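Local coordinates for protein aminomethyltransferase (Bartonella henselae, PDB 3GIR) that belongs to the aminomethyltransferase family related to the glycine cleavage T-protein and carries a beta-barrel domain toward its C-terminal end, at residues A[319-322]-A[323-327]; A[369-373]-A[374-378]. One frame throughout, in Å; residues are numbered along the deposited sequence.

Contact 1. Residues A[319-322]-A[323-327]; sequences QPIR and AGAVL
Arg322 NE and Ala323 N both donate to one water, which is thus gripped from a side chain and from the backbone directly after it. Arg322 NE lies 3.0 Å from the water oxygen, and Ala323 N reaches the same oxygen at 3.0 Å. The water sits at the edge of the guanidinium group, in its plane. Bends at chi2 and chi3 curl the arginine chain back far enough for NE to share this partner. A long, flexible, charged side chain suits this exposed corner, where its NE can share a water with the next backbone N-H.

The corner itself is closed by the backbone: Ala325 N donates to Arg322 O over 3.1 Å, nearly straight at 163°. Gly324 takes the third position of this turn with phi at +95°, where a side chain would press on the carbonyl oxygen before it; glycine, with no side chain, avoids that. Ala323, in the second position, directs its small methyl away from residues 319-322.

Under the turn lies its one apolar touch. Ile321 CG2 meets Ala325 CB at 3.5 Å, and the same methyl of Ala325 is 3.4 Å from Arg322 O, so the small alanine methyl sits close to both the turn carbonyl and the isoleucine. Ile321 also packs on Ile376 and Leu378, a setting that suits a branched apolar residue in a loop. Backbone bonds from Gly324 and Ala325 to Val338 then lead the chain into strand 326-328. The corner from Arg322 to Ala325 is a type II beta turn with glycine at its third position.

Contact 2. Residues A[369-373]-A[374-378]; sequences TELRG and KKIAL
The carboxylate of Glu370 folds back across the hairpin toward the partner strand, its OE2 coming to 3.5 Å from Lys375 CB, while its other oxygen, OE1, lies near the Lys374 carbonyl group. A bend at chi2 (-70°) turns it that way. The second flat group, the guanidinium of Arg372, has Leu371 CG 3.7 Å above one face, offset toward the rim. Glu370 OE2 and Lys375 NZ are oppositely charged but 6.9 Å apart, so they form no salt bridge; the lysine instead makes a cation-pi contact with Phe368.

Paired backbone bonds join the strands. Thr369 and Ile376 exchange two, as do Leu371 and Lys374, whereas Glu370 and Lys375 form the non-hydrogen-bonded pair between them. Lys374 N meets Leu371 O at 2.8 Å from 53° above the carbonyl plane, at the tight end of a type I' turn. Arg372 and Gly373 both take positive phi, as this turn requires; Gly373 accepts it easily, while Arg372 takes it as a non-glycine residue. On the face to which Thr369, Leu371, Lys374 and Ile376 point, Leu371 CB touches Ile376 CG1 at 3.9 Å, and Thr369 CG2 lies 4.0 Å from Leu378 CD1. Beta-branched Thr369 and Ile376 suit the extended backbone.

Strand 374-381 continues the antiparallel sheet beside strand 309-315, and strand 366-371 flanks it on the other side, with Thr369 packed against the loop residues Ile321 and Ala325.

How the contacts relate
Contacts 1 and 2 both reach the same sheet of the barrel domain, their centres about 9 Å apart. Thr369 joins them: its OG1 is 2.8 Å from Val326 O, probably a hydrogen bond, and 3.8 Å from Ala325 CB. Ile321 reaches from the loop into the hairpin, with CD1 3.7 Å from Leu378 CD2 and 3.9 Å from Thr369 CG2. Strands 326-328 and 366-371 stand at the two ends of the sheet's strand order, so this meeting is consistent with closure of a barrel. The sodium ion is bound elsewhere, by Leu238, Asp240 and Val243, none of them in either contact.

Contact 1. Residues A[319-322]-A[323-327]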
ATOM      1  N   GLN A 319     -24.185  -9.108  -1.640  1.00 34.10           N
ATOM      2  CA  GLN A 319     -23.763  -8.117  -2.632  1.00 34.71           C
ATOM      3  C   GLN A 319     -22.829  -7.034  -2.048  1.00 30.88           C
ATOM      4  O   GLN A 319     -23.137  -6.446  -1.026  1.00 30.05           O
ATOM      5  CB  GLN A 319     -25.000  -7.508  -3.286  1.00 35.27           C
ATOM      6  CG  GLN A 319     -25.829  -8.607  -4.004  1.00 38.52           C
ATOM      7  CD  GLN A 319     -24.995  -9.485  -4.994  1.00 44.36           C
ATOM      8  OE1 GLN A 319     -24.242  -8.962  -5.832  1.00 47.76           O
ATOM      9  NE2 GLN A 319     -25.136 -10.822  -4.884  1.00 46.70           N
ATOM     10  N   PRO A 320     -21.661  -6.812  -2.683  1.00 28.63           N
ATOM     11  CA  PRO A 320     -20.771  -5.787  -2.095  1.00 28.16           C
ATOM     12  C   PRO A 320     -21.398  -4.388  -1.967  1.00 26.98           C
ATOM     13  O   PRO A 320     -22.204  -3.975  -2.795  1.00 28.14           O
ATOM     14  CB  PRO A 320     -19.588  -5.740  -3.075  1.00 29.41           C
ATOM     15  CG  PRO A 320     -19.565  -7.101  -3.707  1.00 28.78           C
ATOM     16  CD  PRO A 320     -20.958  -7.619  -3.713  1.00 29.44           C
ATOM     17  N   ILE A 321     -20.931  -3.663  -0.962  1.00 23.96           N
ATOM     18  CA  ILE A 321     -21.165  -2.278  -0.794  1.00 23.94           C
ATOM     19  C   ILE A 321     -19.848  -1.637  -1.165  1.00 24.13           C
ATOM     20  O   ILE A 321     -18.813  -2.014  -0.644  1.00 24.26           O
ATOM     21  CB  ILE A 321     -21.539  -1.973   0.715  1.00 22.45           C
ATOM     22  CG1 ILE A 321     -22.853  -2.712   1.058  1.00 24.10           C
ATOM     23  CG2 ILE A 321     -21.651  -0.529   0.962  1.00 20.50           C
ATOM     24  CD1 ILE A 321     -23.283  -2.581   2.485  1.00 25.34           C
ATOM     25  N   ARG A 322     -19.919  -0.633  -2.040  1.00 23.14           N
ATOM     26  CA  ARG A 322     -18.764   0.024  -2.625  1.00 23.49           C
ATOM     27  C   ARG A 322     -18.331   1.321  -1.976  1.00 20.68           C
ATOM     28  O   ARG A 322     -19.075   1.990  -1.270  1.00 22.20           O
ATOM     29  CB  ARG A 322     -19.087   0.331  -4.121  1.00 26.53           C
ATOM     30  CG  ARG A 322     -19.621  -0.891  -4.913  1.00 32.30           C
ATOM     31  CD  ARG A 322     -18.630  -2.012  -4.925  1.00 37.26           C
ATOM     32  NE  ARG A 322     -17.420  -1.629  -5.646  1.00 45.03           N
ATOM     33  CZ  ARG A 322     -17.219  -1.752  -6.956  1.00 49.86           C
ATOM     34  NH1 ARG A 322     -18.158  -2.285  -7.731  1.00 53.75           N
ATOM     35  NH2 ARG A 322     -16.046  -1.350  -7.487  1.00 49.94           N
ATOM     36  N   ALA A 323     -17.093   1.715  -2.273  1.00 20.78           N
ATOM     37  CA  ALA A 323     -16.570   2.996  -1.874  1.00 20.06           C
ATOM     38  C   ALA A 323     -17.564   4.109  -2.182  1.00 20.07           C
ATOM     39  O   ALA A 323     -18.145   4.160  -3.297  1.00 21.14           O
ATOM     40  CB  ALA A 323     -15.260   3.197  -2.638  1.00 21.34           C
ATOM     41  N   GLY A 324     -17.732   5.015  -1.236  1.00 20.05           N
ATOM     42  CA  GLY A 324     -18.632   6.155  -1.324  1.00 20.10           C
ATOM     43  C   GLY A 324     -20.015   5.959  -0.713  1.00 20.21           C
ATOM     44  O   GLY A 324     -20.737   6.937  -0.469  1.00 23.38           O
ATOM     45  N   ALA A 325     -20.375   4.710  -0.420  1.00 19.96           N
ATOM     46  CA  ALA A 325     -21.626   4.451   0.296  1.00 19.26           C
ATOM     47  C   ALA A 325     -21.701   5.218   1.634  1.00 19.99           C
ATOM     48  O   ALA A 325     -20.790   5.095   2.476  1.00 19.73           O
ATOM     49  CB  ALA A 325     -21.758   2.973   0.536  1.00 18.51           C
ATOM     50  N   VAL A 326     -22.793   5.944   1.856  1.00 17.99           N
ATOM     51  CA  VAL A 326     -22.916   6.749   3.036  1.00 18.85           C
ATOM     52  C   VAL A 326     -23.369   5.856   4.215  1.00 18.52           C
ATOM     53  O   VAL A 326     -24.220   5.007   4.038  1.00 19.07           O
ATOM     54  CB  VAL A 326     -23.936   7.914   2.825  1.00 20.50           C
ATOM     55  CG1 VAL A 326     -24.075   8.667   4.099  1.00 20.52           C
ATOM     56  CG2 VAL A 326     -23.454   8.791   1.649  1.00 22.82           C
ATOM     57  N   LEU A 327     -22.797   6.062   5.402  1.00 16.13           N
ATOM     58  CA  LEU A 327     -23.169   5.282   6.606  1.00 17.75           C
ATOM     59  C   LEU A 327     -23.991   6.123   7.559  1.00 16.79           C
ATOM     60  O   LEU A 327     -23.698   7.288   7.784  1.00 17.62           O
ATOM     61  CB  LEU A 327     -21.935   4.823   7.333  1.00 16.02           C
ATOM     62  CG  LEU A 327     -21.049   3.853   6.588  1.00 18.34           C
ATOM     63  CD1 LEU A 327     -19.727   3.516   7.349  1.00 17.34           C
ATOM     64  CD2 LEU A 327     -21.783   2.570   6.144  1.00 19.17           C
TER
HETATM   65  O   HOH W   1     -15.481   0.104  -4.169  1.00 33.04           O

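Contact 2. Residues A[369-373]-A[374-378]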
ATOM      1  N   THR A 369     -26.490   1.498   5.543  1.00 19.62           N
ATOM      2  CA  THR A 369     -26.490   2.291   4.257  1.00 20.83           C
ATOM      3  C   THR A 369     -27.798   2.054   3.525  1.00 21.51           C
ATOM      4  O   THR A 369     -28.653   1.303   3.957  1.00 22.91           O
ATOM      5  CB  THR A 369     -25.254   1.919   3.415  1.00 21.10           C
ATOM      6  OG1 THR A 369     -25.042   2.927   2.422  1.00 23.11           O
ATOM      7  CG2 THR A 369     -25.403   0.623   2.763  1.00 20.93           C
ATOM      8  N   GLU A 370     -28.009   2.760   2.429  1.00 21.58           N
ATOM      9  CA  GLU A 370     -29.242   2.634   1.714  1.00 22.99           C
ATOM     10  C   GLU A 370     -28.977   2.017   0.337  1.00 22.33           C
ATOM     11  O   GLU A 370     -28.078   2.462  -0.372  1.00 24.86           O
ATOM     12  CB  GLU A 370     -29.831   3.998   1.522  1.00 25.27           C
ATOM     13  CG  GLU A 370     -30.456   4.616   2.718  1.00 32.25           C
ATOM     14  CD  GLU A 370     -31.784   3.974   3.209  1.00 41.54           C
ATOM     15  OE1 GLU A 370     -32.769   3.805   2.394  1.00 47.61           O
ATOM     16  OE2 GLU A 370     -31.830   3.682   4.446  1.00 45.99           O
ATOM     17  N   LEU A 371     -29.801   1.065  -0.048  1.00 22.35           N
ATOM     18  CA  LEU A 371     -29.711   0.475  -1.397  1.00 23.40           C
ATOM     19  C   LEU A 371     -31.110   0.298  -1.948  1.00 23.48           C
ATOM     20  O   LEU A 371     -31.940  -0.306  -1.297  1.00 23.30           O
ATOM     21  CB  LEU A 371     -29.021  -0.865  -1.329  1.00 23.49           C
ATOM     22  CG  LEU A 371     -28.952  -1.709  -2.597  1.00 25.77           C
ATOM     23  CD1 LEU A 371     -28.119  -1.017  -3.687  1.00 27.07           C
ATOM     24  CD2 LEU A 371     -28.390  -3.152  -2.321  1.00 29.42           C
ATOM     25  N   ARG A 372     -31.386   0.917  -3.112  1.00 23.63           N
ATOM     26  CA  ARG A 372     -32.736   0.871  -3.746  1.00 24.34           C
ATOM     27  C   ARG A 372     -33.808   1.251  -2.756  1.00 24.24           C
ATOM     28  O   ARG A 372     -34.867   0.627  -2.667  1.00 25.93           O
ATOM     29  CB  ARG A 372     -33.017  -0.454  -4.403  1.00 24.76           C
ATOM     30  CG  ARG A 372     -32.003  -0.894  -5.379  1.00 24.61           C
ATOM     31  CD  ARG A 372     -32.328  -2.193  -6.002  1.00 26.15           C
ATOM     32  NE  ARG A 372     -32.273  -3.297  -5.071  1.00 30.27           N
ATOM     33  CZ  ARG A 372     -31.180  -4.008  -4.834  1.00 31.28           C
ATOM     34  NH1 ARG A 372     -30.055  -3.761  -5.501  1.00 30.83           N
ATOM     35  NH2 ARG A 372     -31.236  -5.001  -3.964  1.00 34.45           N
ATOM     36  N   GLY A 373     -33.507   2.251  -1.953  1.00 24.64           N
ATOM     37  CA  GLY A 373     -34.418   2.771  -0.976  1.00 26.18           C
ATOM     38  C   GLY A 373     -34.677   1.886   0.223  1.00 27.48           C
ATOM     39  O   GLY A 373     -35.632   2.128   0.946  1.00 29.80           O
ATOM     40  N   LYS A 374     -33.871   0.835   0.403  1.00 27.81           N
ATOM     41  CA  LYS A 374     -33.977  -0.045   1.583  1.00 28.87           C
ATOM     42  C   LYS A 374     -32.725   0.130   2.448  1.00 28.58           C
ATOM     43  O   LYS A 374     -31.627   0.311   1.961  1.00 26.98           O
ATOM     44  CB  LYS A 374     -34.033  -1.492   1.150  1.00 30.47           C
ATOM     45  CG  LYS A 374     -35.359  -1.968   0.553  1.00 35.66           C
ATOM     46  CD  LYS A 374     -35.489  -3.482   0.686  1.00 39.80           C
ATOM     47  CE  LYS A 374     -36.840  -4.003   0.140  1.00 42.15           C
ATOM     48  NZ  LYS A 374     -36.767  -5.509  -0.208  1.00 43.49           N
ATOM     49  N   LYS A 375     -32.917   0.046   3.745  1.00 27.24           N
ATOM     50  CA  LYS A 375     -31.839   0.156   4.688  1.00 27.05           C
ATOM     51  C   LYS A 375     -31.109  -1.201   4.786  1.00 25.81           C
ATOM     52  O   LYS A 375     -31.744  -2.278   4.844  1.00 27.19           O
ATOM     53  CB  LYS A 375     -32.463   0.645   5.998  1.00 28.66           C
ATOM     54  CG  LYS A 375     -31.552   1.060   7.058  1.00 34.98           C
ATOM     55  CD  LYS A 375     -32.337   1.725   8.251  1.00 42.04           C
ATOM     56  CE  LYS A 375     -32.495   0.797   9.504  1.00 44.68           C
ATOM     57  NZ  LYS A 375     -32.443   1.432  10.892  1.00 45.60           N
ATOM     58  N   ILE A 376     -29.779  -1.180   4.656  1.00 23.74           N
ATOM     59  CA  ILE A 376     -28.934  -2.360   4.620  1.00 24.66           C
ATOM     60  C   ILE A 376     -27.954  -2.280   5.800  1.00 22.68           C
ATOM     61  O   ILE A 376     -27.329  -1.233   6.000  1.00 22.21           O
ATOM     62  CB  ILE A 376     -28.013  -2.441   3.353  1.00 25.80           C
ATOM     63  CG1 ILE A 376     -28.826  -2.754   2.111  1.00 32.23           C
ATOM     64  CG2 ILE A 376     -26.907  -3.566   3.511  1.00 29.27           C
ATOM     65  CD1 ILE A 376     -30.098  -3.375   2.433  1.00 31.36           C
ATOM     66  N   ALA A 377     -27.774  -3.365   6.548  1.00 21.44           N
ATOM     67  CA  ALA A 377     -26.917  -3.315   7.738  1.00 20.69           C
ATOM     68  C   ALA A 377     -25.489  -3.736   7.401  1.00 18.58           C
ATOM     69  O   ALA A 377     -25.262  -4.594   6.534  1.00 20.55           O
ATOM     70  CB  ALA A 377     -27.500  -4.236   8.862  1.00 21.52           C
ATOM     71  N   LEU A 378     -24.522  -3.116   8.024  1.00 17.72           N
ATOM     72  CA  LEU A 378     -23.116  -3.581   8.040  1.00 17.74           C
ATOM     73  C   LEU A 378     -22.720  -3.706   9.530  1.00 19.22           C
ATOM     74  O   LEU A 378     -23.256  -2.969  10.350  1.00 21.20           O
ATOM     75  CB  LEU A 378     -22.155  -2.558   7.479  1.00 18.68           C
ATOM     76  CG  LEU A 378     -22.437  -2.101   6.024  1.00 18.34           C
ATOM     77  CD1 LEU A 378     -23.520  -0.972   5.932  1.00 19.50           C
ATOM     78  CD2 LEU A 378     -21.152  -1.738   5.328  1.00 17.10           C
TER